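Local coordinates for protein putative drug/sodium antiporter (Escherichia coli, PDB 4Z3N) that is a MATE-family membrane transporter for the genotoxin colibactin and probably works as an antiporter, at residues 22-27 against 318-323; 30-35 against 314-319; 79-84 against 160-165. One frame throughout, in Å; residues are numbered along the deposited sequence.

Contact 1. Residues 22-27 against 318-323; sequences GMFDGS and GQNWGH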
# COMPACT_ATOMS: atom_id res chain seq x y z
N GLY A 22 3.51 -19.30 18.35
CA GLY A 22 3.32 -18.14 19.21
C GLY A 22 2.03 -17.38 18.89
O GLY A 22 1.72 -16.36 19.52
N MET A 23 1.29 -17.89 17.91
CA MET A 23 0.11 -17.22 17.39
C MET A 23 -0.98 -17.05 18.44
O MET A 23 -1.48 -15.94 18.67
CB MET A 23 -0.44 -17.99 16.19
CG MET A 23 -1.69 -17.37 15.55
SD MET A 23 -1.47 -15.68 14.92
CE MET A 23 -0.36 -15.97 13.54
N PHE A 24 -1.40 -18.16 19.02
CA PHE A 24 -2.48 -18.14 20.00
C PHE A 24 -2.04 -17.86 21.43
O PHE A 24 -2.76 -17.20 22.18
CB PHE A 24 -3.26 -19.45 19.86
CG PHE A 24 -3.66 -19.73 18.44
CD1 PHE A 24 -4.63 -18.94 17.81
CD2 PHE A 24 -3.00 -20.69 17.69
CE1 PHE A 24 -4.98 -19.15 16.49
CE2 PHE A 24 -3.34 -20.92 16.35
CZ PHE A 24 -4.33 -20.14 15.75
N ASP A 25 -0.90 -18.42 21.86
CA ASP A 25 -0.47 -18.18 23.25
C ASP A 25 0.73 -17.26 23.49
O ASP A 25 0.98 -16.87 24.62
CB ASP A 25 -0.20 -19.53 23.95
CG ASP A 25 0.91 -20.35 23.28
OD1 ASP A 25 1.44 -19.93 22.22
OD2 ASP A 25 1.25 -21.42 23.81
N GLY A 26 1.44 -16.86 22.45
CA GLY A 26 2.74 -16.22 22.68
C GLY A 26 2.82 -14.73 23.00
O GLY A 26 1.81 -14.05 23.20
N SER A 27 4.05 -14.22 23.07
CA SER A 27 4.28 -12.78 23.18
C SER A 27 3.90 -12.07 21.87
O SER A 27 4.40 -12.40 20.78
CB SER A 27 5.73 -12.50 23.52
OG SER A 27 6.05 -11.13 23.37
N GLY A 318 -6.81 -11.84 12.18
CA GLY A 318 -7.64 -12.76 11.44
C GLY A 318 -7.69 -14.17 12.03
O GLY A 318 -8.77 -14.77 12.14
N GLN A 319 -6.52 -14.69 12.41
CA GLN A 319 -6.40 -16.05 12.94
C GLN A 319 -6.90 -16.18 14.38
O GLN A 319 -7.58 -17.15 14.72
CB GLN A 319 -4.95 -16.53 12.85
CG GLN A 319 -4.58 -17.02 11.44
CD GLN A 319 -3.39 -17.94 11.45
OE1 GLN A 319 -2.90 -18.31 12.50
NE2 GLN A 319 -2.92 -18.33 10.27
N ASN A 320 -6.59 -15.21 15.23
CA ASN A 320 -7.12 -15.25 16.59
C ASN A 320 -8.63 -15.00 16.62
O ASN A 320 -9.33 -15.44 17.53
CB ASN A 320 -6.42 -14.23 17.46
CG ASN A 320 -5.06 -14.68 17.89
OD1 ASN A 320 -4.92 -15.25 18.97
ND2 ASN A 320 -4.06 -14.45 17.06
N TRP A 321 -9.11 -14.26 15.63
CA TRP A 321 -10.53 -13.98 15.53
C TRP A 321 -11.27 -15.25 15.20
O TRP A 321 -12.30 -15.55 15.82
CB TRP A 321 -10.79 -12.92 14.46
CG TRP A 321 -12.23 -12.67 14.19
CD1 TRP A 321 -12.99 -13.23 13.21
CD2 TRP A 321 -13.07 -11.74 14.88
NE1 TRP A 321 -14.27 -12.72 13.26
CE2 TRP A 321 -14.35 -11.80 14.28
CE3 TRP A 321 -12.87 -10.86 15.94
CZ2 TRP A 321 -15.41 -11.03 14.71
CZ3 TRP A 321 -13.94 -10.09 16.38
CH2 TRP A 321 -15.19 -10.18 15.75
N GLY A 322 -10.74 -16.00 14.23
CA GLY A 322 -11.30 -17.29 13.86
C GLY A 322 -11.28 -18.31 15.00
O GLY A 322 -12.21 -19.09 15.16
N HIS A 323 -10.21 -18.28 15.79
CA HIS A 323 -10.04 -19.14 16.94
C HIS A 323 -10.93 -18.71 18.11
O HIS A 323 -10.98 -19.39 19.12
CB HIS A 323 -8.57 -19.14 17.36
CG HIS A 323 -8.18 -20.28 18.25
ND1 HIS A 323 -8.53 -20.34 19.58
CD2 HIS A 323 -7.44 -21.39 18.01
CE1 HIS A 323 -8.03 -21.43 20.12
NE2 HIS A 323 -7.36 -22.09 19.19

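Contact 2. Residues 30-35 against 314-319; sequences KLLLRM and LTVVGQ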
# COMPACT_ATOMS: atom_id res chain seq x y z
N LYS A 30 6.93 -10.20 20.02
CA LYS A 30 7.74 -11.18 19.29
C LYS A 30 7.00 -11.70 18.05
O LYS A 30 7.56 -11.78 16.96
CB LYS A 30 8.15 -12.36 20.20
CG LYS A 30 9.06 -11.97 21.37
CD LYS A 30 10.19 -11.05 20.91
CE LYS A 30 10.94 -10.41 22.09
NZ LYS A 30 10.68 -8.93 22.22
N LEU A 31 5.73 -12.04 18.24
CA LEU A 31 4.92 -12.56 17.15
C LEU A 31 4.78 -11.55 15.99
O LEU A 31 5.04 -11.90 14.84
CB LEU A 31 3.55 -12.97 17.69
CG LEU A 31 2.54 -13.44 16.65
CD1 LEU A 31 3.04 -14.65 15.84
CD2 LEU A 31 1.15 -13.71 17.29
N LEU A 32 4.40 -10.31 16.28
CA LEU A 32 4.26 -9.31 15.23
C LEU A 32 5.59 -8.96 14.53
O LEU A 32 5.63 -8.73 13.31
CB LEU A 32 3.63 -8.03 15.79
CG LEU A 32 2.14 -8.08 16.12
CD1 LEU A 32 1.75 -6.87 16.93
CD2 LEU A 32 1.30 -8.18 14.85
N LEU A 33 6.68 -8.89 15.29
CA LEU A 33 7.95 -8.49 14.72
C LEU A 33 8.51 -9.54 13.81
O LEU A 33 9.05 -9.23 12.76
CB LEU A 33 8.97 -8.20 15.81
CG LEU A 33 8.95 -6.79 16.37
CD1 LEU A 33 10.08 -6.67 17.37
CD2 LEU A 33 9.06 -5.79 15.22
N ARG A 34 8.40 -10.79 14.23
CA ARG A 34 8.98 -11.88 13.45
C ARG A 34 8.24 -12.04 12.14
O ARG A 34 8.78 -12.54 11.16
CB ARG A 34 8.94 -13.18 14.23
CG ARG A 34 7.78 -14.02 13.88
CD ARG A 34 7.55 -15.04 14.98
NE ARG A 34 7.95 -16.37 14.56
CZ ARG A 34 7.86 -17.44 15.33
NH1 ARG A 34 7.40 -17.31 16.58
NH2 ARG A 34 8.23 -18.62 14.87
N MET A 35 6.98 -11.64 12.14
CA MET A 35 6.18 -11.62 10.93
C MET A 35 6.38 -10.36 10.11
O MET A 35 6.37 -10.41 8.88
CB MET A 35 4.72 -11.79 11.29
CG MET A 35 4.40 -13.15 11.84
SD MET A 35 2.68 -13.23 12.31
CE MET A 35 1.87 -13.25 10.71
N LEU A 314 -2.87 -8.28 10.34
CA LEU A 314 -4.00 -8.89 9.64
C LEU A 314 -4.06 -10.42 9.93
O LEU A 314 -5.09 -10.97 10.32
CB LEU A 314 -3.90 -8.63 8.12
CG LEU A 314 -5.11 -9.12 7.33
CD1 LEU A 314 -6.02 -7.98 7.01
CD2 LEU A 314 -4.70 -9.84 6.08
N THR A 315 -2.92 -11.07 9.75
CA THR A 315 -2.79 -12.48 10.08
C THR A 315 -3.08 -12.82 11.55
O THR A 315 -3.75 -13.82 11.83
CB THR A 315 -1.40 -12.93 9.76
OG1 THR A 315 -1.03 -12.37 8.50
CG2 THR A 315 -1.36 -14.45 9.71
N VAL A 316 -2.57 -12.00 12.46
CA VAL A 316 -2.74 -12.26 13.88
C VAL A 316 -4.18 -11.98 14.33
O VAL A 316 -4.77 -12.76 15.09
CB VAL A 316 -1.75 -11.43 14.73
CG1 VAL A 316 -2.09 -11.54 16.20
CG2 VAL A 316 -0.32 -11.89 14.47
N VAL A 317 -4.75 -10.88 13.84
CA VAL A 317 -6.14 -10.57 14.14
C VAL A 317 -7.05 -11.59 13.47
O VAL A 317 -7.94 -12.15 14.11
CB VAL A 317 -6.55 -9.16 13.69
CG1 VAL A 317 -8.07 -8.95 13.88
CG2 VAL A 317 -5.73 -8.09 14.44
N GLY A 318 -6.81 -11.84 12.18
CA GLY A 318 -7.64 -12.76 11.44
C GLY A 318 -7.69 -14.17 12.03
O GLY A 318 -8.77 -14.77 12.14
N GLN A 319 -6.52 -14.69 12.41
CA GLN A 319 -6.40 -16.05 12.94
C GLN A 319 -6.90 -16.18 14.38
O GLN A 319 -7.58 -17.15 14.72
CB GLN A 319 -4.95 -16.53 12.85
CG GLN A 319 -4.58 -17.02 11.44
CD GLN A 319 -3.39 -17.94 11.45
OE1 GLN A 319 -2.90 -18.31 12.50
NE2 GLN A 319 -2.92 -18.33 10.27

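Contact 3. Residues 79-84 against 160-165; sequences MGLFAI and LTVFSI. With OLC ((2R)-2,3-dihydroxypropyl (9Z)-octadec-9-enoate), chain H; OLC ((2R)-2,3-dihydroxypropyl (9Z)-octadec-9-enoate), chain E.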
# COMPACT_ATOMS: atom_id res chain seq x y z
N MET A 79 0.44 1.71 -10.98
CA MET A 79 0.09 1.89 -9.57
C MET A 79 -1.36 1.54 -9.22
O MET A 79 -1.64 1.16 -8.09
CB MET A 79 0.43 3.31 -9.14
CG MET A 79 1.91 3.46 -8.85
SD MET A 79 2.26 4.88 -7.85
CE MET A 79 1.55 6.19 -8.87
N GLY A 80 -2.27 1.66 -10.18
CA GLY A 80 -3.62 1.19 -9.98
C GLY A 80 -3.71 -0.33 -10.12
O GLY A 80 -4.70 -0.95 -9.72
N LEU A 81 -2.69 -0.92 -10.72
CA LEU A 81 -2.61 -2.37 -10.81
C LEU A 81 -2.11 -2.96 -9.51
O LEU A 81 -2.67 -3.95 -9.02
CB LEU A 81 -1.73 -2.81 -11.97
CG LEU A 81 -2.26 -2.45 -13.37
CD1 LEU A 81 -1.43 -3.15 -14.44
CD2 LEU A 81 -3.75 -2.77 -13.48
N PHE A 82 -1.07 -2.36 -8.92
CA PHE A 82 -0.62 -2.80 -7.60
C PHE A 82 -1.72 -2.54 -6.56
O PHE A 82 -1.84 -3.27 -5.59
CB PHE A 82 0.67 -2.10 -7.18
CG PHE A 82 1.92 -2.71 -7.78
CD1 PHE A 82 1.91 -4.02 -8.24
CD2 PHE A 82 3.09 -1.97 -7.88
CE1 PHE A 82 3.05 -4.58 -8.80
CE2 PHE A 82 4.23 -2.53 -8.43
CZ PHE A 82 4.21 -3.84 -8.89
N ALA A 83 -2.51 -1.50 -6.78
CA ALA A 83 -3.57 -1.12 -5.86
C ALA A 83 -4.67 -2.18 -5.83
O ALA A 83 -5.17 -2.55 -4.76
CB ALA A 83 -4.15 0.24 -6.25
N ILE A 84 -5.04 -2.65 -7.01
CA ILE A 84 -6.07 -3.66 -7.14
C ILE A 84 -5.51 -5.00 -6.70
O ILE A 84 -6.20 -5.79 -6.06
CB ILE A 84 -6.60 -3.73 -8.58
CG1 ILE A 84 -7.32 -2.41 -8.95
CG2 ILE A 84 -7.52 -4.95 -8.77
CD1 ILE A 84 -7.63 -2.25 -10.42
N LEU A 160 -0.68 -6.30 -20.76
CA LEU A 160 -0.25 -7.68 -20.87
C LEU A 160 0.28 -8.21 -19.53
O LEU A 160 0.49 -9.40 -19.38
CB LEU A 160 0.81 -7.84 -21.96
CG LEU A 160 0.34 -7.61 -23.40
CD1 LEU A 160 1.49 -7.88 -24.35
CD2 LEU A 160 -0.85 -8.46 -23.76
N THR A 161 0.50 -7.32 -18.58
CA THR A 161 1.02 -7.70 -17.29
C THR A 161 -0.06 -7.93 -16.21
O THR A 161 0.24 -8.45 -15.14
CB THR A 161 1.99 -6.63 -16.78
OG1 THR A 161 1.25 -5.48 -16.36
CG2 THR A 161 2.96 -6.24 -17.89
N VAL A 162 -1.30 -7.56 -16.51
CA VAL A 162 -2.37 -7.54 -15.51
C VAL A 162 -2.66 -8.87 -14.78
O VAL A 162 -2.64 -8.91 -13.54
CB VAL A 162 -3.68 -7.05 -16.16
CG1 VAL A 162 -4.87 -7.18 -15.19
CG2 VAL A 162 -3.52 -5.63 -16.64
N PHE A 163 -2.93 -9.94 -15.52
CA PHE A 163 -3.24 -11.21 -14.91
C PHE A 163 -2.09 -11.69 -14.02
O PHE A 163 -2.31 -12.23 -12.94
CB PHE A 163 -3.57 -12.26 -15.97
CG PHE A 163 -4.00 -13.59 -15.40
CD1 PHE A 163 -4.97 -13.66 -14.41
CD2 PHE A 163 -3.44 -14.78 -15.88
CE1 PHE A 163 -5.38 -14.87 -13.89
CE2 PHE A 163 -3.85 -16.01 -15.37
CZ PHE A 163 -4.82 -16.05 -14.37
N SER A 164 -0.86 -11.46 -14.46
CA SER A 164 0.31 -11.90 -13.70
C SER A 164 0.42 -11.12 -12.40
O SER A 164 0.72 -11.69 -11.34
CB SER A 164 1.58 -11.75 -14.54
OG SER A 164 1.28 -11.84 -15.93
N ILE A 165 0.17 -9.82 -12.47
CA ILE A 165 0.14 -8.97 -11.28
C ILE A 165 -0.98 -9.40 -10.31
O ILE A 165 -0.77 -9.49 -9.09
CB ILE A 165 -0.07 -7.48 -11.64
CG1 ILE A 165 0.98 -7.01 -12.66
CG2 ILE A 165 -0.05 -6.61 -10.39
CD1 ILE A 165 2.41 -7.36 -12.27
C18 OLC H . -9.12 1.40 -7.69
C17 OLC H . -7.89 2.18 -8.09
C11 OLC H . -2.88 6.33 -8.91
C16 OLC H . -7.18 2.76 -6.88
C12 OLC H . -3.33 5.67 -7.62
C15 OLC H . -6.40 3.99 -7.32
C13 OLC H . -4.05 4.37 -7.88
C14 OLC H . -5.00 4.06 -6.75
C9 OLC E . 6.51 -2.37 -11.80
C8 OLC E . 7.75 -3.12 -11.34
C7 OLC E . 7.86 -3.09 -9.82
C6 OLC E . 8.52 -4.35 -9.32
C5 OLC E . 7.71 -4.91 -8.15
C4 OLC E . 7.47 -6.40 -8.30

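Contact 1. Residues 22-27 against 318-323
Met-23 and Phe-24, in the loop before helix 28-56, lie against Gln-319, Asn-320 and His-323 near the C-terminal end of helix 286-322. The contact lays the N-terminal segment, ahead of the first predicted transmembrane helix, against a helix of the C-terminal MATE lobe. One polar link is made directly. Asn-320 ND2 gives a weak hydrogen bond to the backbone Met-23 O, at 3.4 Å with an N-H...O angle of 154°. ND2 also bonds the carbonyl of Val-316, one turn back, and this helps fix the rotation of the amide.

Met-23 packs its thioether chain against two side-chain amides. Its CG is anti to the backbone N (chi1 -180°), and the chain bends twice beyond it. Met-23 SD thus lies 3.6 Å from Asn-320 ND2. The Gln-319 side chain crosses that of Met-23 at about a right angle, with Gln-319 OE1 3.4 Å from Met-23 CG. Gln-319 NE2 bonds Gly-177 O.

The aromatic part is the Phe-24 ring. Met-23 CG sits over the centre of one face. His-323 CD2 lies over the opposite face, offset toward the rim. The two rings are oblique, with centroids 4.5 Å apart. Gln-319 O meets the Phe-24 edge in the ring plane, 3.7 Å from CE1.

The loop makes one alpha-turn, closed by Gly-26 N to Gly-22 O, and ends at Ser-27, the N-cap of helix 28-56. Arg-328 of helix 326-358 bonds Gly-26 O and Met-23 O, the latter shared with Asn-320. Helix 75-101 meets Gln-319, and helix 458-467 packs on Trp-321.

Contact 2. Residues 30-35 against 314-319
Helices 28-56 and 286-322 meet here through a few side chains. The short segments 30-35 and 314-319 run at 132° to each other, and their axes come no closer than 10.7 Å. The helices are therefore bridged by side-chain tips rather than by close backbones.

Val-316 is the centre of the packed part. Its CG2 is anti to the carbonyl carbon, beside the backbone N, and meets three residues. Leu-31 comes tip to tip, with CD2 3.7 Å from Val-316 CG2. Leu-32 crosses at about a right angle and brings its CD2 to 4.1 Å from the same Val-316 CG2. Met-35 arrives obliquely, with SD 3.9 Å from Val-316 CG2. The Met-35 chain is extended to SD and then bends at chi3 (72°). The bend carries Met-35 CE on to Thr-315, where it lies 3.4 Å from CB and also touches CG2. Thr-315 OG1 is turned beside its own backbone N and bonds the carbonyl of Gln-176, so this buried hydroxyl is satisfied.

The other side of helix 30-35 is looser. Lys-30 and Arg-34 are exposed and reach nothing on 314-319, and the partly exposed Leu-33 also stays clear of it.

By the predicted spans these are the first and eighth transmembrane helices. In the MATE fold they belong to different six-helix lobes, so the contact joins the two. Helix 326-358 packs alongside both, with Arg-328 on Leu-31, Ala-335 and Ala-336 on Leu-32, and Ala-332 on Val-316. Helix 382-399 covers Val-317 through Tyr-395, Ala-398 and Ile-399.

Contact 3. Residues 79-84 against 160-165
Leu-81 points from helix 75-101 toward segment 160-165. Its CB lies 4.4 Å from Ile-165 CG2. Ile-165 CG2 also lies 4.0 Å from the backbone Leu-81 O, so it rests against the root of the side chain. CG of Leu-81 is anti to the carbonyl carbon (chi1 -66°), which leads the chain away from Ile-165 CG2 and on toward Val-162. At the tip, Leu-81 CD1 meets Val-162 CG2 at 3.9 Å, the two side chains crossing at about a right angle. Leu-81 CD1 also lies 4.0 Å from Thr-161 OG1. This hydroxyl sits between its own backbone N and carbonyl carbon, and bonds the carbonyl of Ser-158.

Helix 75-101 belongs to the second, and helix 162-177 makes the later part of the fourth, of the twelve predicted transmembrane spans. Both belong to the N-terminal lobe of the MATE fold, so this packing is within one lobe.

Phe-82 starts away from helix 162-177, but its ring comes back to it. Phe-82 CD1 is 3.9 Å from Ile-165 CG2, in an oblique approach. The far end of the ring meets the lipid monoolein, OLC of chain E, with Phe-82 CZ 3.7 Å from its C5. C7 of that lipid lies at the ring edge, in plane. A second monoolein, of chain H, passes Gly-80, with C13 3.8 Å from the Gly-80 CA. Gln-221 of helix 209-232 touches both Phe-82 and Ile-165.

Contacts 1 and 2 are neighbours, with centres 8 Å apart. They share Gly-318 and Gln-319 of helix 286-322. Met-23 of contact 1 packs on Val-316 and Leu-31 of contact 2, so the two form one continuous patch. Contact 3 lies apart, with its centre about 32 Å from that of contact 1 and 27 Å from that of contact 2. Along the chain, 22-27 and 30-35 come first, then 79-84 and 160-165, and last 314-323. Contacts 1 and 2 thus tie the N-terminal end to the second MATE lobe, probably on the cytoplasmic side. Contact 3 packs helices within the first lobe.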